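Local coordinates for Blr6230 protein (Bradyrhizobium diazoefficiens USDA 110, PDB 5NGG) that probably hydrolyses the amide bond of beta-lactam antibiotics with a two-zinc active site, as a subclass B3 metallo-beta-lactamase, at residues D53-Y58 with L104-G109; L98-H103 with L239-E244; K32-P37 with T71-S76; L66-T71 with A111-E116. All coordinates share one frame; numbering follows the deposited sequence. Where two conformers were deposited one is given.

Contact 1: residues D53-Y58 with L104-G109; sequences DGIAVY and LDHTGG. With ZN (zinc ion), chain C.
Ile55 reaches the short zinc-binding helix that starts at Leu104 with its two outer methyls. CG2 lies 3.3 Å from Asp105 O, and CD1, on the longer branch, stands 3.5 Å from the same oxygen and 3.9 Å from Asp105 CB. With CG1 anti to the carbonyl carbon (chi1 -66°), both branches bear on that carbonyl oxygen. CG2 also comes within 4.0 Å of His106 ND1, approaching that ring obliquely. The same ND1 donates over 2.7 Å to water 1, which lies in the ring plane at the edge and passes its own hydrogen on to Ala56 O. With NE2 on the metal, ND1 is the nitrogen that carries the hydrogen. In the metallo-beta-lactamase fold, 104-109 continues the HxHxDH motif, and here Asp105 and His106 deliver its last two ligands. Asp105 OD2 and His106 NE2 each sit 2.1 Å from the zinc ion of chain C, and His242 is a further ligand. Asp105 OD1 stays off the metal and accepts a hydrogen bond from zinc-bound water 2 at 2.8 Å, so one carboxylate oxygen binds the metal while the other holds the metal-bound water. Further out, Gly54 O receives a hydrogen bond from His242 ND1, placing 53-58 in the second shell of two ligands of one metal. Behind this helix, Thr71 is hydrogen-bonded to His106 O and Gly109 N, while Trp34 packs on both Ile55 and Asp105.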
loop_
_atom_site.group_PDB
_atom_site.type_symbol
_atom_site.label_atom_id
_atom_site.label_comp_id
_atom_site.label_asym_id
_atom_site.label_seq_id
_atom_site.Cartn_x
_atom_site.Cartn_y
_atom_site.Cartn_z
ATOM N N ASP A 53 -4.038 9.108 9.838
ATOM C CA ASP A 53 -2.762 9.202 10.520
ATOM C C ASP A 53 -1.914 7.918 10.491
ATOM O O ASP A 53 -0.708 7.983 10.695
ATOM C CB ASP A 53 -3.015 9.699 11.961
ATOM C CG ASP A 53 -1.765 10.032 12.703
ATOM O OD1 ASP A 53 -0.827 10.595 12.089
ATOM O OD2 ASP A 53 -1.745 9.751 13.919
ATOM N N GLY A 54 -2.553 6.774 10.232
ATOM C CA GLY A 54 -1.864 5.495 10.269
ATOM C C GLY A 54 -1.961 4.646 9.033
ATOM O O GLY A 54 -1.264 3.635 8.988
ATOM N N ILE A 55 -2.789 5.029 8.042
ATOM C CA ILE A 55 -2.948 4.273 6.795
ATOM C C ILE A 55 -2.864 5.290 5.653
ATOM O O ILE A 55 -3.605 6.274 5.634
ATOM C CB ILE A 55 -4.290 3.517 6.724
ATOM C CG1 ILE A 55 -4.341 2.413 7.789
ATOM C CG2 ILE A 55 -4.479 2.929 5.319
ATOM C CD1 ILE A 55 -5.705 1.822 8.000
ATOM N N ALA A 56 -1.958 5.053 4.716
ATOM C CA ALA A 56 -1.730 5.978 3.593
ATOM C C ALA A 56 -2.623 5.608 2.418
ATOM O O ALA A 56 -2.663 4.448 1.993
ATOM C CB ALA A 56 -0.267 5.904 3.185
ATOM N N VAL A 57 -3.288 6.620 1.872
ATOM C CA VAL A 57 -4.161 6.508 0.693
ATOM C C VAL A 57 -3.782 7.690 -0.180
ATOM O O VAL A 57 -3.506 8.769 0.362
ATOM C CB VAL A 57 -5.664 6.565 1.093
ATOM C CG1 VAL A 57 -6.548 6.477 -0.156
ATOM C CG2 VAL A 57 -5.988 5.447 2.080
ATOM N N TYR A 58 -3.804 7.508 -1.501
ATOM C CA TYR A 58 -3.395 8.578 -2.399
ATOM C C TYR A 58 -4.388 8.732 -3.540
ATOM O O TYR A 58 -4.999 7.780 -4.000
ATOM C CB TYR A 58 -2.010 8.323 -2.999
ATOM C CG TYR A 58 -0.966 7.912 -2.000
ATOM C CD1 TYR A 58 -0.847 6.586 -1.604
ATOM C CD2 TYR A 58 -0.081 8.834 -1.444
ATOM C CE1 TYR A 58 0.100 6.188 -0.669
ATOM C CE2 TYR A 58 0.887 8.439 -0.530
ATOM C CZ TYR A 58 0.968 7.117 -0.148
ATOM O OH TYR A 58 1.931 6.743 0.769
ATOM N N LEU A 104 -7.369 -5.979 4.791
ATOM C CA LEU A 104 -8.530 -5.115 5.077
ATOM C C LEU A 104 -8.199 -3.661 5.383
ATOM O O LEU A 104 -9.028 -2.807 5.155
ATOM C CB LEU A 104 -9.386 -5.671 6.206
ATOM C CG LEU A 104 -8.979 -5.419 7.650
ATOM C CD1 LEU A 104 -10.145 -5.720 8.593
ATOM C CD2 LEU A 104 -7.759 -6.225 8.023
ATOM N N ASP A 105 -7.000 -3.384 5.916
ATOM C CA ASP A 105 -6.613 -2.017 6.206
ATOM C C ASP A 105 -6.284 -1.202 4.961
ATOM O O ASP A 105 -6.119 0.023 5.058
ATOM C CB ASP A 105 -5.489 -1.951 7.258
ATOM C CG ASP A 105 -4.241 -2.763 6.939
ATOM O OD1 ASP A 105 -4.354 -3.905 6.413
ATOM O OD2 ASP A 105 -3.147 -2.215 7.271
ATOM N N HIS A 106 -6.226 -1.862 3.798
ATOM C CA HIS A 106 -6.004 -1.191 2.514
ATOM C C HIS A 106 -7.139 -1.398 1.513
ATOM O O HIS A 106 -7.218 -0.676 0.524
ATOM C CB HIS A 106 -4.679 -1.637 1.908
ATOM C CG HIS A 106 -3.551 -1.545 2.894
ATOM N ND1 HIS A 106 -3.089 -0.336 3.369
ATOM C CD2 HIS A 106 -2.922 -2.492 3.617
ATOM C CE1 HIS A 106 -2.202 -0.555 4.322
ATOM N NE2 HIS A 106 -2.069 -1.865 4.487
ATOM N N THR A 107 -8.013 -2.373 1.757
ATOM C CA THR A 107 -9.066 -2.746 0.799
ATOM C C THR A 107 -10.469 -2.451 1.286
ATOM O O THR A 107 -11.440 -2.728 0.581
ATOM C CB THR A 107 -9.021 -4.255 0.542
ATOM O OG1 THR A 107 -9.291 -4.888 1.796
ATOM C CG2 THR A 107 -7.689 -4.738 0.011
ATOM N N GLY A 108 -10.584 -1.899 2.493
ATOM C CA GLY A 108 -11.865 -1.781 3.165
ATOM C C GLY A 108 -12.905 -0.953 2.450
ATOM O O GLY A 108 -14.095 -1.141 2.696
ATOM N N GLY A 109 -12.468 -0.033 1.593
ATOM C CA GLY A 109 -13.381 0.818 0.836
ATOM C C GLY A 109 -13.538 0.472 -0.632
ATOM O O GLY A 109 -14.258 1.191 -1.346
HETATM ZN ZN ZN C . -1.323 -2.607 6.252
HETATM O O HOH W 1 -3.931 2.003 2.242
HETATM O O HOH W 2 -1.699 -4.629 6.331
#

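Contact 2: residues L98-H103 with L239-E244; sequences LNTHAH and LGPHPE. With ZN (zinc ion), chain D; ZN (zinc ion), chain C.
Pro241 points its ring at Thr100 and at the edge of His101, joining two loops that supply ligands to the dinuclear zinc site of the metallo-beta-lactamase fold; 98-103 opens the HxHxDH motif. Pro241 CB is 3.9 Å from Thr100 OG1, the two side chains crossing at a slant, and Pro241 CG meets His101 CE1 at 4.2 Å, near the plane of the imidazole. Thr100 OG1, between backbone N and carbonyl carbon (chi1 50°), faces the proline yet finds its polar partner in Asp70 OD2. The His101 ring is held at both nitrogens: ND1 hydrogen-bonds to Cys201 O, while NE2 binds the zinc ion of chain D at 2.1 Å. His103 coordinates that same metal through its other nitrogen, ND1, and His177 completes the trio of histidines. On the facing loop, His242 NE2 binds the zinc ion of chain C. The His101 and His242 rings do not touch, their NE2 atoms lying 5.8 Å apart, so the metals and water 2 span the interval. Asn99 ND2 reaches His101 O from above the carbonyl plane, with an N-H...O angle of 137°. Water 2 lies in the plane of both the His101 and His103 rings, 1.9 Å from the zinc ion of chain D and 2.1 Å from that of chain C.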
loop_
_atom_site.group_PDB
_atom_site.type_symbol
_atom_site.label_atom_id
_atom_site.label_comp_id
_atom_site.label_asym_id
_atom_site.label_seq_id
_atom_site.Cartn_x
_atom_site.Cartn_y
_atom_site.Cartn_z
ATOM N N LEU A 98 -6.212 1.253 -7.772
ATOM C CA LEU A 98 -5.077 0.334 -7.714
ATOM C C LEU A 98 -4.881 -0.105 -6.271
ATOM O O LEU A 98 -5.128 0.657 -5.336
ATOM C CB LEU A 98 -3.795 1.017 -8.213
ATOM C CG LEU A 98 -3.547 0.949 -9.728
ATOM C CD1 LEU A 98 -4.722 1.249 -10.603
ATOM C CD2 LEU A 98 -2.336 1.777 -10.088
ATOM N N ASN A 99 -4.431 -1.344 -6.120
ATOM C CA ASN A 99 -4.123 -1.896 -4.803
ATOM C C ASN A 99 -2.646 -2.226 -4.708
ATOM O O ASN A 99 -2.069 -2.790 -5.648
ATOM C CB ASN A 99 -4.961 -3.160 -4.594
ATOM C CG ASN A 99 -4.910 -3.776 -3.165
ATOM O OD1 ASN A 99 -5.012 -4.999 -3.051
ATOM N ND2 ASN A 99 -4.846 -2.979 -2.109
ATOM N N THR A 100 -2.063 -1.938 -3.550
ATOM C CA THR A 100 -0.728 -2.448 -3.202
ATOM C C THR A 100 -0.840 -3.905 -2.734
ATOM O O THR A 100 -0.179 -4.801 -3.254
ATOM C CB THR A 100 -0.052 -1.627 -2.090
ATOM O OG1 THR A 100 -0.947 -1.475 -0.982
ATOM C CG2 THR A 100 0.434 -0.284 -2.635
ATOM N N HIS A 101 -1.684 -4.167 -1.742
ATOM C CA HIS A 101 -1.863 -5.555 -1.281
ATOM C C HIS A 101 -3.200 -5.717 -0.580
ATOM O O HIS A 101 -3.775 -4.775 -0.045
ATOM C CB HIS A 101 -0.703 -6.031 -0.404
ATOM C CG HIS A 101 -0.730 -5.481 0.984
ATOM N ND1 HIS A 101 -0.025 -4.363 1.379
ATOM C CD2 HIS A 101 -1.323 -5.955 2.101
ATOM C CE1 HIS A 101 -0.227 -4.146 2.667
ATOM N NE2 HIS A 101 -1.033 -5.084 3.129
ATOM N N ALA A 102 -3.678 -6.953 -0.579
ATOM C CA ALA A 102 -5.076 -7.249 -0.275
ATOM C C ALA A 102 -5.311 -7.625 1.193
ATOM O O ALA A 102 -5.713 -8.739 1.487
ATOM C CB ALA A 102 -5.555 -8.346 -1.202
ATOM N N HIS A 103 -5.086 -6.684 2.104
ATOM C CA HIS A 103 -5.483 -6.780 3.508
ATOM C C HIS A 103 -6.503 -5.699 3.818
ATOM O O HIS A 103 -6.495 -4.638 3.185
ATOM C CB HIS A 103 -4.287 -6.608 4.450
ATOM C CG HIS A 103 -3.310 -7.725 4.413
ATOM N ND1 HIS A 103 -2.016 -7.557 4.827
ATOM C CD2 HIS A 103 -3.441 -9.025 4.049
ATOM C CE1 HIS A 103 -1.382 -8.710 4.727
ATOM N NE2 HIS A 103 -2.223 -9.618 4.255
ATOM N N LEU A 239 7.183 5.834 -1.234
ATOM C CA LEU A 239 5.869 5.914 -0.599
ATOM C C LEU A 239 5.483 4.500 -0.191
ATOM O O LEU A 239 6.126 3.517 -0.526
ATOM C CB LEU A 239 4.842 6.547 -1.537
ATOM C CG LEU A 239 5.173 7.952 -2.046
ATOM C CD1 LEU A 239 4.129 8.456 -3.021
ATOM C CD2 LEU A 239 5.290 8.914 -0.895
ATOM N N GLY A 240 4.386 4.372 0.540
ATOM C CA GLY A 240 3.938 3.080 0.998
ATOM C C GLY A 240 2.554 3.150 1.596
ATOM O O GLY A 240 1.966 4.225 1.699
ATOM N N PRO A 241 2.011 1.996 2.023
ATOM C CA PRO A 241 0.601 1.960 2.433
ATOM C C PRO A 241 0.359 2.332 3.896
ATOM O O PRO A 241 -0.797 2.427 4.305
ATOM C CB PRO A 241 0.175 0.541 2.102
ATOM C CG PRO A 241 1.404 -0.253 2.171
ATOM C CD PRO A 241 2.576 0.645 1.885
ATOM N N HIS A 242 1.436 2.584 4.651
ATOM C CA HIS A 242 1.374 3.169 5.982
ATOM C C HIS A 242 2.395 4.293 5.998
ATOM O O HIS A 242 3.494 4.133 5.451
ATOM C CB HIS A 242 1.688 2.120 7.065
ATOM C CG HIS A 242 0.665 1.037 7.160
ATOM N ND1 HIS A 242 -0.544 1.181 7.812
ATOM C CD2 HIS A 242 0.670 -0.224 6.682
ATOM C CE1 HIS A 242 -1.227 0.046 7.723
ATOM N NE2 HIS A 242 -0.513 -0.823 7.041
ATOM N N PRO A 243 2.074 5.424 6.653
ATOM C CA PRO A 243 3.001 6.565 6.617
ATOM C C PRO A 243 4.360 6.297 7.262
ATOM O O PRO A 243 5.343 6.930 6.902
ATOM C CB PRO A 243 2.193 7.698 7.272
ATOM C CG PRO A 243 1.044 7.052 7.943
ATOM C CD PRO A 243 0.793 5.745 7.304
ATOM N N GLU A 244 4.382 5.347 8.194
ATOM C CA GLU A 244 5.597 4.901 8.864
ATOM C C GLU A 244 6.655 4.355 7.909
ATOM O O GLU A 244 7.857 4.465 8.204
ATOM C CB GLU A 244 5.229 3.866 9.928
ATOM C CG GLU A 244 4.425 4.469 11.070
ATOM C CD GLU A 244 2.906 4.380 10.911
ATOM O OE1 GLU A 244 2.347 4.231 9.792
ATOM O OE2 GLU A 244 2.237 4.476 11.961
HETATM ZN ZN ZN D . -0.980 -5.782 5.073
HETATM ZN ZN ZN C . -1.323 -2.607 6.252
HETATM O O HOH W 2 -1.699 -4.629 6.331
#

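Contact 3: residues K32-P37 with T71-S76; sequences KKWTAP and TAMPQS
This is a partly buried, water-bridged packing of two loops: 32-37, which follows the N-terminal helix 23-30, and 71-76, which leads from strand 65-69 into helix 77-86. Thr35 CG2 stands 3.6 Å from Ser76 OG and meets Gln75 CG at longer range, while Met73 SD lies 4.3 Å from Trp34 CE3, at the indole edge, near its plane. Two waters carry the polar link. Water 3 donates to Trp34 O at 2.9 Å, accepts from Met73 N and bonds to Ser76 OG; water 4 donates to Thr35 O and bonds to the same Ser76 OG at 2.7 Å. The serine hydroxyl joins both waters, although at the N-cap of helix 77-86 it makes no capping bond. In the metallo-beta-lactamase fold this places the N-terminal segment beside the metal centre: the nearest atom of the Trp34 side chain is about 4 Å from a zinc ion, and its ring meets His242 with planes at about 35° and Phe26 edge-to-face. Thr35 has OG1 between its backbone N and carbonyl carbon (chi1 58°), which turns the hydroxyl back to Lys32 O at 3.0 Å and presents CG2 to the other loop. Thr35 N reaches that oxygen from the same face of its plane.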
loop_
_atom_site.group_PDB
_atom_site.type_symbol
_atom_site.label_atom_id
_atom_site.label_comp_id
_atom_site.label_asym_id
_atom_site.label_seq_id
_atom_site.Cartn_x
_atom_site.Cartn_y
_atom_site.Cartn_z
ATOM N N LYS A 32 -7.577 2.703 16.201
ATOM C CA LYS A 32 -7.137 3.949 16.870
ATOM C C LYS A 32 -6.383 4.912 15.923
ATOM O O LYS A 32 -7.019 5.737 15.263
ATOM C CB LYS A 32 -6.317 3.613 18.121
ATOM N N LYS A 33 -5.053 4.819 15.850
ATOM C CA LYS A 33 -4.266 5.637 14.914
ATOM C C LYS A 33 -4.648 5.384 13.461
ATOM O O LYS A 33 -4.679 6.315 12.633
ATOM C CB LYS A 33 -2.771 5.363 15.083
ATOM N N TRP A 34 -4.969 4.131 13.143
ATOM C CA TRP A 34 -5.354 3.838 11.797
ATOM C C TRP A 34 -6.640 4.518 11.369
ATOM O O TRP A 34 -6.814 4.722 10.188
ATOM C CB TRP A 34 -5.437 2.342 11.592
ATOM C CG TRP A 34 -4.087 1.640 11.549
ATOM C CD1 TRP A 34 -2.888 2.149 11.950
ATOM C CD2 TRP A 34 -3.825 0.291 11.122
ATOM N NE1 TRP A 34 -1.894 1.213 11.778
ATOM C CE2 TRP A 34 -2.442 0.069 11.266
ATOM C CE3 TRP A 34 -4.627 -0.734 10.620
ATOM C CZ2 TRP A 34 -1.835 -1.141 10.917
ATOM C CZ3 TRP A 34 -4.027 -1.944 10.290
ATOM C CH2 TRP A 34 -2.644 -2.131 10.444
ATOM N N THR A 35 -7.509 4.883 12.298
ATOM C CA THR A 35 -8.758 5.549 11.971
ATOM C C THR A 35 -8.738 7.049 12.275
ATOM O O THR A 35 -9.714 7.720 11.998
ATOM C CB THR A 35 -9.951 4.906 12.695
ATOM O OG1 THR A 35 -9.715 4.958 14.102
ATOM C CG2 THR A 35 -10.179 3.482 12.253
ATOM N N ALA A 36 -7.626 7.580 12.798
ATOM C CA ALA A 36 -7.566 8.989 13.215
ATOM C C ALA A 36 -7.303 9.895 12.013
ATOM O O ALA A 36 -6.605 9.513 11.065
ATOM C CB ALA A 36 -6.474 9.206 14.244
ATOM N N PRO A 37 -7.837 11.122 12.063
ATOM C CA PRO A 37 -7.665 12.002 10.912
ATOM C C PRO A 37 -6.251 12.538 10.686
ATOM O O PRO A 37 -5.479 12.746 11.632
ATOM C CB PRO A 37 -8.608 13.153 11.225
ATOM C CG PRO A 37 -8.690 13.177 12.694
ATOM C CD PRO A 37 -8.683 11.743 13.094
ATOM N N THR A 71 -7.405 2.022 -0.234
ATOM C CA THR A 71 -8.359 2.657 0.680
ATOM C C THR A 71 -7.875 2.366 2.120
ATOM O O THR A 71 -6.681 2.153 2.327
ATOM C CB THR A 71 -9.806 2.182 0.413
ATOM O OG1 THR A 71 -9.884 0.751 0.520
ATOM C CG2 THR A 71 -10.297 2.660 -0.940
ATOM N N ALA A 72 -8.757 2.420 3.116
ATOM C CA ALA A 72 -8.350 2.222 4.504
ATOM C C ALA A 72 -9.240 1.152 5.130
ATOM O O ALA A 72 -9.796 0.318 4.409
ATOM C CB ALA A 72 -8.345 3.558 5.254
ATOM N N MET A 73 -9.407 1.162 6.450
ATOM C CA MET A 73 -10.255 0.175 7.095
ATOM C C MET A 73 -11.682 0.286 6.579
ATOM O O MET A 73 -12.094 1.370 6.155
ATOM C CB MET A 73 -10.249 0.344 8.612
ATOM C CG MET A 73 -8.934 -0.008 9.291
ATOM S SD MET A 73 -8.586 -1.777 9.308
ATOM C CE MET A 73 -9.697 -2.326 10.599
ATOM N N PRO A 74 -12.469 -0.795 6.657
ATOM C CA PRO A 74 -13.847 -0.736 6.191
ATOM C C PRO A 74 -14.664 0.420 6.799
ATOM O O PRO A 74 -15.498 1.011 6.113
ATOM C CB PRO A 74 -14.408 -2.126 6.545
ATOM C CG PRO A 74 -13.211 -3.003 6.463
ATOM C CD PRO A 74 -12.068 -2.183 6.975
ATOM N N GLN A 75 -14.414 0.742 8.069
ATOM C CA GLN A 75 -15.162 1.790 8.774
ATOM C C GLN A 75 -14.749 3.214 8.379
ATOM O O GLN A 75 -15.415 4.178 8.751
ATOM C CB GLN A 75 -15.040 1.605 10.299
ATOM C CG GLN A 75 -13.620 1.524 10.849
ATOM C CD GLN A 75 -13.117 0.102 11.025
ATOM O OE1 GLN A 75 -13.183 -0.718 10.107
ATOM N NE2 GLN A 75 -12.593 -0.191 12.205
ATOM N N SER A 76 -13.651 3.347 7.626
ATOM C CA SER A 76 -13.066 4.658 7.338
ATOM C C SER A 76 -13.347 5.218 5.946
ATOM O O SER A 76 -12.800 6.252 5.569
ATOM C CB SER A 76 -11.552 4.609 7.561
ATOM O OG SER A 76 -11.273 4.342 8.913
HETATM O O HOH W 3 -8.769 3.289 8.653
HETATM O O HOH W 4 -11.945 6.495 10.431
#

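Contact 4: residues L66-T71 with A111-E116; sequences LILMDT and AEIKKE
Segments 66-71 and 111-116 keep their backbones well apart: the closest CA pair, at 9.0 Å, joins Ile113 to Thr71, in the loop after strand 65-69, so side chains alone close the distance. In the conformer described, one of two, Ile113 CD1 ends 3.8 Å from Leu68 CD2 and 3.9 Å from Thr71 CG2, meeting each methyl tip to tip, and its CG2 backs the first contact at 4.1 Å from Leu68 CD2. Leu68 extends off the strand with CG anti to the backbone N (chi1 -179°), which carries CD2 out to the isoleucine. Thr71 offers its methyl to the helix while its hydroxyl is spent on the backbone of helix 104-107 and of Gly109 beyond it. One side chain thus divides its apolar and polar branches between helix 110-117 and the metal-binding helix 104-107. Ile97 on the neighbouring strand 94-98 also touches Ile113. Elsewhere on the helix Glu112 and Glu116 form salt bridges with Lys81, and these three residues have been seen to bind a further zinc ion, absent from this chain. Such methyl packing of a helix on a sheet is characteristic of the alpha-beta/beta-alpha sandwich of the metallo-beta-lactamase fold.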
loop_
_atom_site.group_PDB
_atom_site.type_symbol
_atom_site.label_atom_id
_atom_site.label_comp_id
_atom_site.label_asym_id
_atom_site.label_seq_id
_atom_site.Cartn_x
_atom_site.Cartn_y
_atom_site.Cartn_z
ATOM N N LEU A 66 -9.208 10.582 -11.993
ATOM C CA LEU A 66 -8.413 10.262 -10.821
ATOM C C LEU A 66 -8.118 8.781 -10.745
ATOM O O LEU A 66 -8.969 7.944 -11.068
ATOM C CB LEU A 66 -9.120 10.688 -9.522
ATOM C CG LEU A 66 -9.585 12.135 -9.557
ATOM C CD1 LEU A 66 -10.332 12.454 -8.267
ATOM C CD2 LEU A 66 -8.432 13.098 -9.830
ATOM N N ILE A 67 -6.898 8.478 -10.286
ATOM C CA ILE A 67 -6.535 7.133 -9.859
ATOM C C ILE A 67 -6.514 7.147 -8.330
ATOM O O ILE A 67 -5.867 8.017 -7.736
ATOM C CB ILE A 67 -5.148 6.700 -10.390
ATOM C CG1 ILE A 67 -5.115 6.783 -11.921
ATOM C CG2 ILE A 67 -4.786 5.304 -9.856
ATOM C CD1 ILE A 67 -3.732 6.553 -12.501
ATOM N N LEU A 68 -7.219 6.199 -7.718
ATOM C CA LEU A 68 -7.171 6.025 -6.268
ATOM C C LEU A 68 -6.231 4.897 -5.943
ATOM O O LEU A 68 -6.400 3.776 -6.446
ATOM C CB LEU A 68 -8.564 5.673 -5.755
ATOM C CG LEU A 68 -8.694 5.477 -4.252
ATOM C CD1 LEU A 68 -8.415 6.734 -3.463
ATOM C CD2 LEU A 68 -10.082 4.983 -3.932
ATOM N N MET A 69 -5.208 5.181 -5.128
ATOM C CA MET A 69 -4.235 4.177 -4.656
ATOM C C MET A 69 -4.634 3.772 -3.248
ATOM O O MET A 69 -4.432 4.532 -2.299
ATOM C CB MET A 69 -2.821 4.747 -4.670
ATOM C CG MET A 69 -1.755 3.752 -4.228
ATOM S SD MET A 69 -1.480 2.338 -5.317
ATOM C CE MET A 69 -0.766 3.155 -6.735
ATOM N N ASP A 70 -5.232 2.581 -3.150
ATOM C CA ASP A 70 -5.683 1.945 -1.907
ATOM C C ASP A 70 -6.885 2.667 -1.283
ATOM O O ASP A 70 -7.366 3.691 -1.764
ATOM C CB ASP A 70 -4.518 1.739 -0.912
ATOM C CG ASP A 70 -3.537 0.684 -1.370
ATOM O OD1 ASP A 70 -3.938 -0.330 -1.996
ATOM O OD2 ASP A 70 -2.331 0.860 -1.048
ATOM N N THR A 71 -7.405 2.022 -0.234
ATOM C CA THR A 71 -8.359 2.657 0.680
ATOM C C THR A 71 -7.875 2.366 2.120
ATOM O O THR A 71 -6.681 2.153 2.327
ATOM C CB THR A 71 -9.806 2.182 0.413
ATOM O OG1 THR A 71 -9.884 0.751 0.520
ATOM C CG2 THR A 71 -10.297 2.660 -0.940
ATOM N N ALA A 111 -15.047 -2.093 -2.427
ATOM C CA ALA A 111 -16.362 -2.446 -2.949
ATOM C C ALA A 111 -17.274 -1.223 -3.023
ATOM O O ALA A 111 -18.010 -1.010 -4.019
ATOM C CB ALA A 111 -16.982 -3.544 -2.107
ATOM N N GLU A 112 -17.221 -0.398 -1.978
ATOM C CA GLU A 112 -18.064 0.787 -1.904
ATOM C C GLU A 112 -17.708 1.795 -2.984
ATOM O O GLU A 112 -18.587 2.308 -3.703
ATOM C CB GLU A 112 -17.950 1.431 -0.534
ATOM C CG GLU A 112 -18.735 2.717 -0.392
ATOM C CD GLU A 112 -18.843 3.215 1.020
ATOM O OE1 GLU A 112 -18.767 2.404 1.969
ATOM O OE2 GLU A 112 -19.069 4.428 1.194
ATOM N N ILE A 113 -16.424 2.111 -3.089
ATOM C CA ILE A 113 -16.016 3.122 -4.055
ATOM C C ILE A 113 -16.222 2.615 -5.489
ATOM O O ILE A 113 -16.644 3.382 -6.353
ATOM C CB ILE A 113 -14.597 3.663 -3.764
ATOM C CG1 ILE A 113 -14.655 4.514 -2.484
ATOM C CG2 ILE A 113 -14.071 4.508 -4.925
ATOM C CD1 ILE A 113 -13.320 4.863 -1.866
ATOM N N LYS A 114 -15.923 1.341 -5.761
ATOM C CA LYS A 114 -16.137 0.798 -7.089
ATOM C C LYS A 114 -17.610 0.897 -7.508
ATOM O O LYS A 114 -17.921 1.267 -8.644
ATOM C CB LYS A 114 -15.640 -0.642 -7.139
ATOM C CG LYS A 114 -15.801 -1.294 -8.489
ATOM C CD LYS A 114 -14.985 -2.561 -8.583
ATOM C CE LYS A 114 -15.114 -3.127 -9.975
ATOM N NZ LYS A 114 -14.676 -4.542 -10.032
ATOM N N LYS A 115 -18.507 0.553 -6.592
ATOM C CA LYS A 115 -19.933 0.628 -6.905
ATOM C C LYS A 115 -20.395 2.068 -7.142
ATOM O O LYS A 115 -21.160 2.337 -8.079
ATOM C CB LYS A 115 -20.760 -0.022 -5.804
ATOM C CG LYS A 115 -22.226 -0.141 -6.180
ATOM C CD LYS A 115 -22.962 -1.152 -5.323
ATOM C CE LYS A 115 -24.443 -1.141 -5.655
ATOM N N GLU A 116 -19.918 2.985 -6.298
ATOM C CA GLU A 116 -20.341 4.394 -6.365
ATOM C C GLU A 116 -19.878 5.055 -7.657
ATOM O O GLU A 116 -20.584 5.895 -8.215
ATOM C CB GLU A 116 -19.804 5.175 -5.156
ATOM C CG GLU A 116 -20.127 6.660 -5.111
ATOM C CD GLU A 116 -19.638 7.329 -3.842
ATOM O OE1 GLU A 116 -19.519 6.648 -2.796
ATOM O OE2 GLU A 116 -19.377 8.549 -3.889
#

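In the fold
Contacts 1, 2 and 4 are buried, whereas contact 3 lies toward the surface and works largely through water. Contacts 1 and 2 share the zinc ion of chain C and water 2, and they interlock where Tyr58 OH bonds to Gly240 O. Contact 4 has no metal chemistry, being methyl against methyl, but its segment 66-71 touches the zinc-binding loop 98-103 of contact 2, the Asp70 carboxylate being hydrogen-bonded to Thr100 OG1 and Asn99 ND2. Thr71 belongs to contacts 3 and 4, and its backbone N bonds to His106 O of contact 1. Trp34 carries contact 3 to the edge of the metal centre.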